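Local coordinates for ribonuclease S-F11 (Nicotiana alata, PDB 1IOO), which cleaves RNA as a secreted stylar ribonuclease of the T2 family and is associated with gametophytic self-incompatibility, the rejection of a plant's own pollen, at residues Leu111-Leu117 with Ile166-Phe170; Asp62-Trp67 with Tyr104-Leu109; Asp1-Leu5 with Pro172-Phe178; Ser14-Asn19 with Pro161-Glu165. All blocks are in the same frame, centred on the assembly; numbering follows the deposited sequence.

Contact 1. Residues Leu111-Leu117 with Ile166-Phe170; sequences LKDKFDL and IGICF. With NAG (2-acetamido-2-deoxy-beta-D-glucopyranose), chain C; MAN (alpha-D-mannopyranose), chain B; NAG (2-acetamido-2-deoxy-beta-D-glucopyranose), chain D.
Phe170, Ile168 and Leu117 bury the most surface here. Ile166-Phe170 is an extended strand, and Ile166, Ile168 and Phe170, all with chi1 m, point from one face of it toward Leu111-Leu117: the end of helix 101-113, the turn after it, and Leu117, which opens helix 117-123 behind its N-cap, Asp116. CA atoms stay well apart, 9.3 Å for Leu111 to Ile168 and 9.1 Å for Leu117 to Ile166, so long apolar side chains fill the gap. Leu111 CD2 sits over the Phe170 ring, 4.0 Å from its centroid, a CH-pi contact. Phe115, extended (-125/155) with chi1 m, turns its ring toward the strand: Phe115 CE1 lies 3.7 Å from Phe170 CZ, edge to edge, and Ile168 CD1 makes a CH-pi contact 3.8 Å from the Phe115 centroid. Leu117 (mt) closes the row, CD1 3.8 Å from Ile166 CD1 and CD2 4.2 Å from Ile168 CD1. Outside, the Asn28 glycan donates to Asp113: NAG (chain C) N2 and MAN O3 to O (3.1 and 2.9 Å), MAN O4 to OD2 (2.7 Å). The contact forms part of the hydrophobic core between helices and antiparallel sheet in the alpha+beta RNase T2 fold.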
# COMPACT_ATOMS: atom_id res chain seq x y z
N LEU A 111 -8.59 0.28 7.02
CA LEU A 111 -8.52 1.14 5.84
C LEU A 111 -8.52 0.31 4.55
O LEU A 111 -9.15 0.69 3.56
CB LEU A 111 -7.28 2.03 5.90
CG LEU A 111 -7.29 3.00 7.08
CD1 LEU A 111 -6.06 3.90 7.03
CD2 LEU A 111 -8.54 3.86 7.05
N LYS A 112 -7.82 -0.82 4.57
CA LYS A 112 -7.78 -1.70 3.41
C LYS A 112 -9.18 -2.23 3.09
O LYS A 112 -9.59 -2.29 1.93
CB LYS A 112 -6.82 -2.86 3.70
CG LYS A 112 -6.44 -3.72 2.50
CD LYS A 112 -7.25 -5.00 2.42
CE LYS A 112 -6.56 -6.00 1.50
NZ LYS A 112 -7.39 -7.22 1.25
N ASP A 113 -9.91 -2.58 4.14
CA ASP A 113 -11.25 -3.13 4.01
C ASP A 113 -12.24 -2.11 3.45
O ASP A 113 -13.31 -2.46 2.96
CB ASP A 113 -11.74 -3.62 5.37
CG ASP A 113 -13.01 -4.43 5.28
OD1 ASP A 113 -13.01 -5.44 4.56
OD2 ASP A 113 -14.00 -4.04 5.92
N LYS A 114 -11.87 -0.83 3.52
CA LYS A 114 -12.72 0.24 3.02
C LYS A 114 -12.76 0.26 1.50
O LYS A 114 -13.65 0.87 0.90
CB LYS A 114 -12.22 1.60 3.49
CG LYS A 114 -12.65 2.02 4.88
CD LYS A 114 -12.01 3.35 5.27
CE LYS A 114 -12.28 4.46 4.25
NZ LYS A 114 -13.72 4.86 4.18
N PHE A 115 -11.80 -0.40 0.86
CA PHE A 115 -11.72 -0.34 -0.58
C PHE A 115 -11.71 -1.70 -1.25
O PHE A 115 -11.35 -2.73 -0.68
CB PHE A 115 -10.44 0.39 -1.03
CG PHE A 115 -10.25 1.73 -0.40
CD1 PHE A 115 -9.38 1.90 0.68
CD2 PHE A 115 -10.97 2.83 -0.85
CE1 PHE A 115 -9.22 3.15 1.29
CE2 PHE A 115 -10.83 4.08 -0.26
CZ PHE A 115 -9.95 4.25 0.81
N ASP A 116 -12.16 -1.65 -2.50
CA ASP A 116 -12.09 -2.75 -3.43
C ASP A 116 -11.69 -2.15 -4.76
O ASP A 116 -12.51 -2.00 -5.67
CB ASP A 116 -13.43 -3.49 -3.56
CG ASP A 116 -13.30 -4.77 -4.37
OD1 ASP A 116 -12.26 -4.96 -5.05
OD2 ASP A 116 -14.24 -5.60 -4.34
N LEU A 117 -10.44 -1.69 -4.81
CA LEU A 117 -9.92 -0.98 -5.97
C LEU A 117 -10.00 -1.80 -7.24
O LEU A 117 -10.20 -1.26 -8.32
CB LEU A 117 -8.49 -0.52 -5.71
CG LEU A 117 -8.28 0.38 -4.48
CD1 LEU A 117 -6.86 0.91 -4.49
CD2 LEU A 117 -9.28 1.54 -4.49
N ILE A 166 -0.79 1.76 -5.26
CA ILE A 166 -1.71 2.87 -5.17
C ILE A 166 -1.74 3.40 -3.76
O ILE A 166 -1.92 2.64 -2.81
CB ILE A 166 -3.15 2.46 -5.57
CG1 ILE A 166 -3.18 2.06 -7.04
CG2 ILE A 166 -4.10 3.64 -5.33
CD1 ILE A 166 -4.53 1.52 -7.49
N GLY A 167 -1.54 4.70 -3.62
CA GLY A 167 -1.57 5.30 -2.30
C GLY A 167 -2.83 6.11 -2.10
O GLY A 167 -3.29 6.82 -3.00
N ILE A 168 -3.42 5.95 -0.92
CA ILE A 168 -4.60 6.70 -0.52
C ILE A 168 -4.31 7.35 0.83
O ILE A 168 -3.91 6.67 1.77
CB ILE A 168 -5.84 5.78 -0.45
CG1 ILE A 168 -6.13 5.23 -1.86
CG2 ILE A 168 -7.05 6.56 0.05
CD1 ILE A 168 -7.29 4.24 -1.93
N CYS A 169 -4.50 8.66 0.91
CA CYS A 169 -4.13 9.40 2.11
C CYS A 169 -5.32 9.77 2.98
O CYS A 169 -6.44 9.97 2.50
CB CYS A 169 -3.32 10.64 1.70
SG CYS A 169 -1.80 10.06 0.88
N PHE A 170 -5.05 9.84 4.28
CA PHE A 170 -6.05 10.16 5.29
C PHE A 170 -5.48 11.14 6.30
O PHE A 170 -4.26 11.33 6.38
CB PHE A 170 -6.42 8.90 6.10
CG PHE A 170 -6.98 7.78 5.28
CD1 PHE A 170 -6.15 6.93 4.56
CD2 PHE A 170 -8.35 7.57 5.24
CE1 PHE A 170 -6.68 5.89 3.80
CE2 PHE A 170 -8.90 6.53 4.48
CZ PHE A 170 -8.06 5.69 3.77
C1 NAG C . -13.87 -6.62 1.05
C2 NAG C . -15.12 -5.81 1.34
C3 NAG C . -15.63 -6.09 2.76
C4 NAG C . -15.80 -7.60 2.99
C5 NAG C . -14.51 -8.33 2.61
C6 NAG C . -14.63 -9.84 2.69
C7 NAG C . -15.37 -3.72 0.16
C8 NAG C . -14.93 -2.28 -0.03
N2 NAG C . -14.84 -4.40 1.17
O3 NAG C . -16.88 -5.43 2.93
O4 NAG C . -16.10 -7.87 4.38
O5 NAG C . -14.14 -8.02 1.25
O6 NAG C . -15.58 -10.34 1.75
O7 NAG C . -16.19 -4.21 -0.61
C1 MAN B . -18.83 -2.71 5.09
C2 MAN B . -18.15 -1.99 3.92
C3 MAN B . -16.63 -2.00 4.12
C4 MAN B . -16.27 -1.39 5.48
C5 MAN B . -17.01 -2.15 6.59
C6 MAN B . -16.78 -1.55 7.96
O2 MAN B . -18.62 -0.66 3.84
O3 MAN B . -16.00 -1.26 3.09
O4 MAN B . -14.87 -1.48 5.69
O5 MAN B . -18.43 -2.12 6.33
O6 MAN B . -17.66 -0.45 8.20
C1 NAG D . -10.31 -7.72 -2.70
C2 NAG D . -11.53 -8.64 -2.58
C3 NAG D . -12.74 -7.87 -2.07
C4 NAG D . -12.38 -7.19 -0.75
C5 NAG D . -11.18 -6.27 -0.99
C6 NAG D . -10.74 -5.57 0.28
C7 NAG D . -12.31 -10.48 -3.93
C8 NAG D . -12.93 -10.91 -5.25
N2 NAG D . -11.83 -9.24 -3.86
O3 NAG D . -13.82 -8.76 -1.86
O4 NAG D . -13.50 -6.43 -0.27
O5 NAG D . -10.06 -7.04 -1.46
O6 NAG D . -10.23 -6.50 1.22
O7 NAG D . -12.27 -11.27 -2.98

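Contact 2. Residues Asp62-Trp67 with Tyr104-Leu109; sequences DLDKHW and YFGLAL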
# COMPACT_ATOMS: atom_id res chain seq x y z
N ASP A 62 -5.27 -12.62 9.69
CA ASP A 62 -5.75 -11.45 8.96
C ASP A 62 -4.61 -10.77 8.22
O ASP A 62 -4.74 -10.41 7.05
CB ASP A 62 -6.42 -10.44 9.89
CG ASP A 62 -7.79 -10.90 10.37
OD1 ASP A 62 -8.40 -11.78 9.74
OD2 ASP A 62 -8.27 -10.35 11.39
N LEU A 63 -3.48 -10.60 8.90
CA LEU A 63 -2.33 -9.93 8.30
C LEU A 63 -1.69 -10.77 7.20
O LEU A 63 -1.27 -10.24 6.18
CB LEU A 63 -1.30 -9.57 9.36
CG LEU A 63 -1.73 -8.41 10.27
CD1 LEU A 63 -0.74 -8.29 11.43
CD2 LEU A 63 -1.81 -7.12 9.46
N ASP A 64 -1.62 -12.08 7.40
CA ASP A 64 -1.01 -12.93 6.39
C ASP A 64 -1.76 -12.84 5.07
O ASP A 64 -1.18 -13.00 4.00
CB ASP A 64 -0.93 -14.39 6.82
CG ASP A 64 -0.18 -15.23 5.82
OD1 ASP A 64 -0.81 -16.07 5.13
OD2 ASP A 64 1.04 -15.04 5.68
N LYS A 65 -3.07 -12.59 5.15
CA LYS A 65 -3.88 -12.48 3.95
C LYS A 65 -3.85 -11.05 3.39
O LYS A 65 -3.47 -10.84 2.25
CB LYS A 65 -5.33 -12.88 4.23
CG LYS A 65 -6.25 -12.67 3.04
CD LYS A 65 -7.71 -12.99 3.38
CE LYS A 65 -8.60 -12.71 2.19
NZ LYS A 65 -10.04 -12.99 2.47
N HIS A 66 -4.23 -10.08 4.22
CA HIS A 66 -4.37 -8.69 3.76
C HIS A 66 -3.05 -7.95 3.64
O HIS A 66 -2.96 -6.99 2.88
CB HIS A 66 -5.33 -7.95 4.68
CG HIS A 66 -6.72 -8.51 4.64
ND1 HIS A 66 -7.27 -9.23 5.68
CD2 HIS A 66 -7.65 -8.50 3.66
CE1 HIS A 66 -8.48 -9.64 5.33
NE2 HIS A 66 -8.73 -9.21 4.10
N TRP A 67 -2.06 -8.36 4.42
CA TRP A 67 -0.73 -7.75 4.38
C TRP A 67 0.30 -8.84 4.11
O TRP A 67 1.35 -8.90 4.75
CB TRP A 67 -0.42 -7.06 5.71
CG TRP A 67 0.68 -6.01 5.66
CD1 TRP A 67 1.83 -6.05 4.91
CD2 TRP A 67 0.76 -4.82 6.45
NE1 TRP A 67 2.62 -4.95 5.19
CE2 TRP A 67 1.98 -4.18 6.13
CE3 TRP A 67 -0.08 -4.22 7.40
CZ2 TRP A 67 2.38 -2.98 6.72
CZ3 TRP A 67 0.32 -3.03 7.99
CH2 TRP A 67 1.54 -2.42 7.65
N TYR A 104 -2.27 0.19 15.23
CA TYR A 104 -1.64 0.59 13.98
C TYR A 104 -1.93 -0.45 12.89
O TYR A 104 -2.39 -0.11 11.80
CB TYR A 104 -0.13 0.74 14.18
CG TYR A 104 0.66 0.90 12.89
CD1 TYR A 104 1.37 -0.17 12.35
CD2 TYR A 104 0.70 2.13 12.22
CE1 TYR A 104 2.11 -0.03 11.18
CE2 TYR A 104 1.45 2.28 11.04
CZ TYR A 104 2.15 1.20 10.53
OH TYR A 104 2.89 1.31 9.38
N PHE A 105 -1.68 -1.72 13.20
CA PHE A 105 -1.98 -2.77 12.24
C PHE A 105 -3.49 -2.92 12.05
O PHE A 105 -3.96 -3.19 10.95
CB PHE A 105 -1.32 -4.09 12.64
CG PHE A 105 0.14 -4.15 12.33
CD1 PHE A 105 1.09 -3.71 13.25
CD2 PHE A 105 0.57 -4.58 11.08
CE1 PHE A 105 2.45 -3.69 12.93
CE2 PHE A 105 1.92 -4.57 10.74
CZ PHE A 105 2.86 -4.13 11.67
N GLY A 106 -4.24 -2.72 13.13
CA GLY A 106 -5.69 -2.82 13.04
C GLY A 106 -6.23 -1.75 12.11
O GLY A 106 -7.17 -1.98 11.35
N LEU A 107 -5.65 -0.55 12.19
CA LEU A 107 -6.06 0.55 11.33
C LEU A 107 -5.77 0.22 9.87
O LEU A 107 -6.60 0.45 8.99
CB LEU A 107 -5.34 1.85 11.70
CG LEU A 107 -5.66 3.04 10.78
CD1 LEU A 107 -7.16 3.33 10.83
CD2 LEU A 107 -4.87 4.26 11.21
N ALA A 108 -4.58 -0.31 9.61
CA ALA A 108 -4.20 -0.68 8.25
C ALA A 108 -5.23 -1.65 7.66
O ALA A 108 -5.66 -1.49 6.53
CB ALA A 108 -2.81 -1.32 8.25
N LEU A 109 -5.64 -2.63 8.46
CA LEU A 109 -6.63 -3.60 8.01
C LEU A 109 -7.98 -2.93 7.76
O LEU A 109 -8.66 -3.22 6.77
CB LEU A 109 -6.78 -4.72 9.04
CG LEU A 109 -5.58 -5.68 9.15
CD1 LEU A 109 -5.73 -6.61 10.34
CD2 LEU A 109 -5.47 -6.48 7.86
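Leu109 gives up the most surface in this meeting of helices 57-66 and 101-113, whose short segments here have axes 11.0 Å apart, crossing at 44°. With chi1 m and chi2 t its branched end reaches the last turn of helix 57-66: Leu109 CD2 lies 3.5 Å from His66 CB and 4.0 Å from Leu63 CD2, and CD1 rests 3.9 Å from Asp62 CB. A leucine suits this place because its two methyls can touch three residues at once. Leu63, also mt, starts out sideways and bends in to put CD2 3.8 Å from Phe105 CD2. Trp67 leaves the helix, and its t chi1 sends the indole along helix 101-113, Trp67 CZ3 reaching Phe105 CD2 at 3.5 Å and Ala108 CB at 3.6 Å; the small alanine lets the broad ring come close to the backbone. Phe105 (chi1 m) and Tyr104 (chi1 t) set out sideways, yet their rings reach the indole: Phe105 CE2 over one face, the planes inclined at 39°, and Tyr104 CE1 4.3 Å from Trp67 CH2. Polar ends look elsewhere: Asp62 pairs with Lys58, the Tyr104 hydroxyl bonds to the Leu34 carbonyl, and His66 (chi1 m) gives a weak ND1 bond to Asp62 O at 3.1 Å. The aromatic cluster packs beside helix 82-92, which carries the active-site residues His91, the proton acceptor touched by Tyr104, and probably Gln87, touched by Trp67.

Contact 3. Residues Asp1-Leu5 with Pro172-Phe178; sequences DFEYL and PNADSMF
A single proline dominates this contact: Pro172 alone has 113 Å² covered by the N-terminal residues. Its ring, puckered C-gamma exo, lies along their backbone, with CD 3.3 Å from Glu3 O, CG 3.4 Å from Phe2 O, and CB 3.8 Å from Phe2 CZ, which chi1 p brings to it. The nearest CA atoms, of Tyr4 and Pro172, are 5.0 Å apart; a compact, rigid ring with no N-H to satisfy suits so close an approach. Phe178 (chi1 t) places CD2 3.5 Å from Tyr4 CB; the rings are nearly parallel, at 14°, but slid to 5.9 Å between centroids. Leu5 (mt) sends CD1 to 3.6 Å from Pro172 O and 4.2 Å from Ala174 CB. Ala174 is left-handed (63/23) in what fits an Asx turn, Asp175 N to Asn173 OD1, though that oxygen's position is less sure. Glu3 and Tyr4 form a classic bulge opposite Asp37. The N-terminus, entering strand 4-10 at Tyr4, thus packs on the loop joining strand 162-170 to the weakly bonded strand 177-178; Leu107 of helix 101-113 covers Leu5 and Ala174.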
# COMPACT_ATOMS: atom_id res chain seq x y z
N ASP A 1 3.55 16.31 15.41
CA ASP A 1 2.47 15.53 14.75
C ASP A 1 2.62 15.58 13.23
O ASP A 1 2.81 16.65 12.65
CB ASP A 1 1.10 16.07 15.15
CG ASP A 1 -0.04 15.34 14.48
OD1 ASP A 1 -0.01 14.10 14.47
OD2 ASP A 1 -0.97 16.01 13.97
N PHE A 2 2.55 14.42 12.59
CA PHE A 2 2.68 14.34 11.15
C PHE A 2 1.46 14.94 10.45
O PHE A 2 0.44 15.21 11.10
CB PHE A 2 2.92 12.89 10.72
CG PHE A 2 1.83 11.95 11.12
CD1 PHE A 2 0.89 11.54 10.19
CD2 PHE A 2 1.75 11.46 12.42
CE1 PHE A 2 -0.13 10.66 10.55
CE2 PHE A 2 0.74 10.59 12.79
CZ PHE A 2 -0.21 10.18 11.85
N GLU A 3 1.56 15.13 9.14
CA GLU A 3 0.49 15.78 8.39
C GLU A 3 -0.57 14.80 7.88
O GLU A 3 -1.75 15.13 7.86
CB GLU A 3 1.09 16.56 7.22
CG GLU A 3 2.12 17.59 7.66
CD GLU A 3 2.64 18.43 6.51
OE1 GLU A 3 3.07 17.84 5.49
OE2 GLU A 3 2.64 19.67 6.63
N TYR A 4 -0.16 13.60 7.46
CA TYR A 4 -1.14 12.66 6.93
C TYR A 4 -0.66 11.22 7.00
O TYR A 4 0.51 10.94 7.27
CB TYR A 4 -1.45 13.01 5.47
CG TYR A 4 -0.27 12.86 4.53
CD1 TYR A 4 -0.03 11.66 3.86
CD2 TYR A 4 0.64 13.90 4.36
CE1 TYR A 4 1.09 11.50 3.03
CE2 TYR A 4 1.76 13.76 3.54
CZ TYR A 4 1.99 12.56 2.88
OH TYR A 4 3.11 12.41 2.10
N LEU A 5 -1.60 10.30 6.77
CA LEU A 5 -1.31 8.88 6.71
C LEU A 5 -1.51 8.39 5.29
O LEU A 5 -2.53 8.69 4.67
CB LEU A 5 -2.27 8.08 7.60
CG LEU A 5 -2.11 8.03 9.11
CD1 LEU A 5 -3.31 7.29 9.69
CD2 LEU A 5 -0.82 7.31 9.47
N PRO A 172 -4.34 12.39 10.03
CA PRO A 172 -3.65 11.64 11.09
C PRO A 172 -4.55 10.74 11.94
O PRO A 172 -4.13 9.65 12.35
CB PRO A 172 -2.97 12.74 11.89
CG PRO A 172 -2.59 13.71 10.81
CD PRO A 172 -3.87 13.78 9.99
N ASN A 173 -5.77 11.18 12.21
CA ASN A 173 -6.71 10.40 13.01
C ASN A 173 -7.47 9.37 12.16
O ASN A 173 -8.26 8.59 12.68
CB ASN A 173 -7.70 11.33 13.74
CG ASN A 173 -8.41 12.28 12.79
OD1 ASN A 173 -8.22 12.21 11.58
ND2 ASN A 173 -9.22 13.17 13.35
N ALA A 174 -7.21 9.40 10.85
CA ALA A 174 -7.82 8.46 9.91
C ALA A 174 -9.35 8.60 9.85
O ALA A 174 -10.04 7.68 9.43
CB ALA A 174 -7.45 7.03 10.27
N ASP A 175 -9.86 9.77 10.22
CA ASP A 175 -11.30 9.99 10.23
C ASP A 175 -11.76 10.69 8.95
O ASP A 175 -12.96 10.70 8.63
CB ASP A 175 -11.69 10.83 11.44
CG ASP A 175 -11.29 12.29 11.29
OD1 ASP A 175 -10.27 12.55 10.63
OD2 ASP A 175 -12.00 13.16 11.84
N SER A 176 -10.82 11.26 8.21
CA SER A 176 -11.14 11.97 6.97
C SER A 176 -10.10 11.70 5.88
O SER A 176 -9.00 11.22 6.16
CB SER A 176 -11.21 13.47 7.22
OG SER A 176 -12.13 13.78 8.26
N MET A 177 -10.46 12.02 4.64
CA MET A 177 -9.55 11.85 3.52
C MET A 177 -8.58 13.02 3.41
O MET A 177 -8.82 14.09 3.96
CB MET A 177 -10.34 11.72 2.21
CG MET A 177 -11.30 10.54 2.19
SD MET A 177 -10.44 8.99 2.55
CE MET A 177 -11.50 7.83 1.74
N PHE A 178 -7.47 12.79 2.71
CA PHE A 178 -6.45 13.82 2.53
C PHE A 178 -5.77 13.65 1.18
O PHE A 178 -5.62 12.53 0.68
CB PHE A 178 -5.41 13.73 3.65
CG PHE A 178 -4.62 14.99 3.85
CD1 PHE A 178 -5.19 16.10 4.47
CD2 PHE A 178 -3.30 15.08 3.41
CE1 PHE A 178 -4.47 17.28 4.65
CE2 PHE A 178 -2.56 16.25 3.58
CZ PHE A 178 -3.15 17.36 4.21

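Contact 4. Residues Ser14-Asn19 with Pro161-Glu165; sequences SFCYAN and PELYE
Two hydrogen bonds tie Ser14-Asn19, the end of helix 12-18 and the residue beyond it, to Pro161-Glu165, at the start of strand 162-170. Ser14 OG, with chi1 t, donates to Glu162 OE1 at 2.8 Å, and Asn19 ND2 donates to Tyr164 OH at 3.0 Å. The same Asn19 nitrogen also reaches back to Phe15 O at 3.0 Å, while Asn19 OD1 accepts from a water, 2.9 Å away, that lies 3.2 Å from Tyr164 OH. Asparagine suits this first non-helical position because its amide can serve helix carbonyl and tyrosine together. The long Glu162 (chi1 p, chi2 t) reaches out to a hydroxyl that the short Ser14 holds close to the helix; its OE2 forms a salt bridge with Arg195, which also makes a cation-pi contact with Tyr17. Tyr164, chi1 t, lays its ring beside the helix, CE1 4.1 Å from Ala18 CB and OH 3.7 Å from Phe15 CD1. The small Ser14 permits close approach, its CB 3.2 Å from Leu163 O and its CA 5.5 Å from that of Tyr164. The segments cross almost at right angles, 99°, with axes 8.6 Å apart: a helix packed across a strand. Phe15 lies near Leu70 and the proton donor His32, both probably RNA-binding. Tyr164 and Glu165 form a classic bulge opposite Lys152 of strand 150-154; helix 12-18 directly follows strand 4-10, and strand 192-194 runs alongside Pro161-Leu163.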
# COMPACT_ATOMS: atom_id res chain seq x y z
N SER A 14 2.23 -7.18 -10.18
CA SER A 14 3.32 -6.27 -10.52
C SER A 14 4.48 -6.43 -9.55
O SER A 14 5.64 -6.50 -9.96
CB SER A 14 2.83 -4.83 -10.51
OG SER A 14 3.85 -3.94 -10.94
N PHE A 15 4.18 -6.51 -8.26
CA PHE A 15 5.22 -6.65 -7.26
C PHE A 15 6.07 -7.89 -7.51
O PHE A 15 7.29 -7.84 -7.41
CB PHE A 15 4.63 -6.73 -5.85
CG PHE A 15 5.66 -6.83 -4.76
CD1 PHE A 15 6.18 -5.68 -4.18
CD2 PHE A 15 6.16 -8.07 -4.37
CE1 PHE A 15 7.18 -5.76 -3.21
CE2 PHE A 15 7.16 -8.17 -3.41
CZ PHE A 15 7.67 -7.01 -2.82
N CYS A 16 5.42 -9.00 -7.85
CA CYS A 16 6.14 -10.26 -8.04
C CYS A 16 6.83 -10.32 -9.40
O CYS A 16 7.61 -11.25 -9.66
CB CYS A 16 5.20 -11.43 -7.82
SG CYS A 16 4.74 -11.54 -6.06
N TYR A 17 6.55 -9.36 -10.27
CA TYR A 17 7.22 -9.30 -11.56
C TYR A 17 8.50 -8.47 -11.45
O TYR A 17 9.47 -8.71 -12.17
CB TYR A 17 6.31 -8.68 -12.62
CG TYR A 17 6.73 -8.99 -14.04
CD1 TYR A 17 6.53 -10.26 -14.58
CD2 TYR A 17 7.34 -8.02 -14.84
CE1 TYR A 17 6.92 -10.57 -15.88
CE2 TYR A 17 7.73 -8.32 -16.15
CZ TYR A 17 7.52 -9.59 -16.65
OH TYR A 17 7.88 -9.89 -17.94
N ALA A 18 8.50 -7.52 -10.53
CA ALA A 18 9.63 -6.63 -10.34
C ALA A 18 10.52 -7.09 -9.19
O ALA A 18 11.65 -6.62 -9.03
CB ALA A 18 9.15 -5.22 -10.07
N ASN A 19 10.00 -8.01 -8.37
CA ASN A 19 10.76 -8.52 -7.23
C ASN A 19 10.62 -10.03 -7.11
O ASN A 19 9.72 -10.63 -7.70
CB ASN A 19 10.24 -7.90 -5.93
CG ASN A 19 10.20 -6.38 -5.98
OD1 ASN A 19 11.24 -5.72 -5.97
ND2 ASN A 19 9.00 -5.83 -6.05
N PRO A 161 5.76 1.51 -18.50
CA PRO A 161 5.31 1.73 -17.13
C PRO A 161 4.11 0.86 -16.80
O PRO A 161 3.26 0.61 -17.66
CB PRO A 161 4.98 3.22 -17.11
CG PRO A 161 4.53 3.48 -18.52
CD PRO A 161 5.55 2.71 -19.33
N GLU A 162 4.06 0.39 -15.56
CA GLU A 162 2.95 -0.44 -15.13
C GLU A 162 2.50 -0.06 -13.73
O GLU A 162 3.27 0.47 -12.94
CB GLU A 162 3.32 -1.92 -15.17
CG GLU A 162 4.41 -2.36 -14.22
CD GLU A 162 4.67 -3.84 -14.34
OE1 GLU A 162 3.95 -4.64 -13.69
OE2 GLU A 162 5.57 -4.22 -15.11
N LEU A 163 1.22 -0.31 -13.45
CA LEU A 163 0.67 -0.01 -12.14
C LEU A 163 1.32 -0.89 -11.10
O LEU A 163 1.19 -2.11 -11.13
CB LEU A 163 -0.85 -0.23 -12.15
CG LEU A 163 -1.61 0.22 -10.91
CD1 LEU A 163 -1.44 1.72 -10.71
CD2 LEU A 163 -3.08 -0.13 -11.07
N TYR A 164 2.03 -0.26 -10.16
CA TYR A 164 2.78 -0.99 -9.15
C TYR A 164 2.12 -0.89 -7.77
O TYR A 164 1.93 -1.91 -7.09
CB TYR A 164 4.19 -0.39 -9.11
CG TYR A 164 5.17 -1.11 -8.23
CD1 TYR A 164 5.64 -2.38 -8.56
CD2 TYR A 164 5.67 -0.49 -7.08
CE1 TYR A 164 6.60 -3.01 -7.77
CE2 TYR A 164 6.63 -1.12 -6.29
CZ TYR A 164 7.09 -2.38 -6.64
OH TYR A 164 8.05 -2.99 -5.88
N GLU A 165 1.79 0.33 -7.37
CA GLU A 165 1.14 0.56 -6.08
C GLU A 165 0.19 1.74 -6.16
O GLU A 165 0.32 2.60 -7.03
CB GLU A 165 2.18 0.90 -5.00
CG GLU A 165 3.27 -0.12 -4.76
CD GLU A 165 4.34 0.39 -3.81
OE1 GLU A 165 4.66 1.60 -3.87
OE2 GLU A 165 4.87 -0.41 -3.02
O HOH W 1 11.07 -2.94 -6.88

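Overall arrangement
Strand 162-170 joins contacts 1 and 4, and helix 101-113 joins contacts 1 and 2. Contacts 1 and 2 are buried and held by apolar side chains; contacts 3 and 4 are only partly buried and lie on opposite sides of the chain's centre, about 27 Å apart between centres. Their chemistry differs: contact 3 relies on a proline and ring packing, contact 4 on side-chain hydrogen bonds and a water. Contact 3 adjoins contact 1 through the sheet, with Phe170 N 2.8 Å from Leu5 O, and meets contact 2 where Leu107 CD1 lies 3.7 Å from Ala174 CB. Along the chain, contacts 1, 2 and 4 all nest within the loop closed by contact 3.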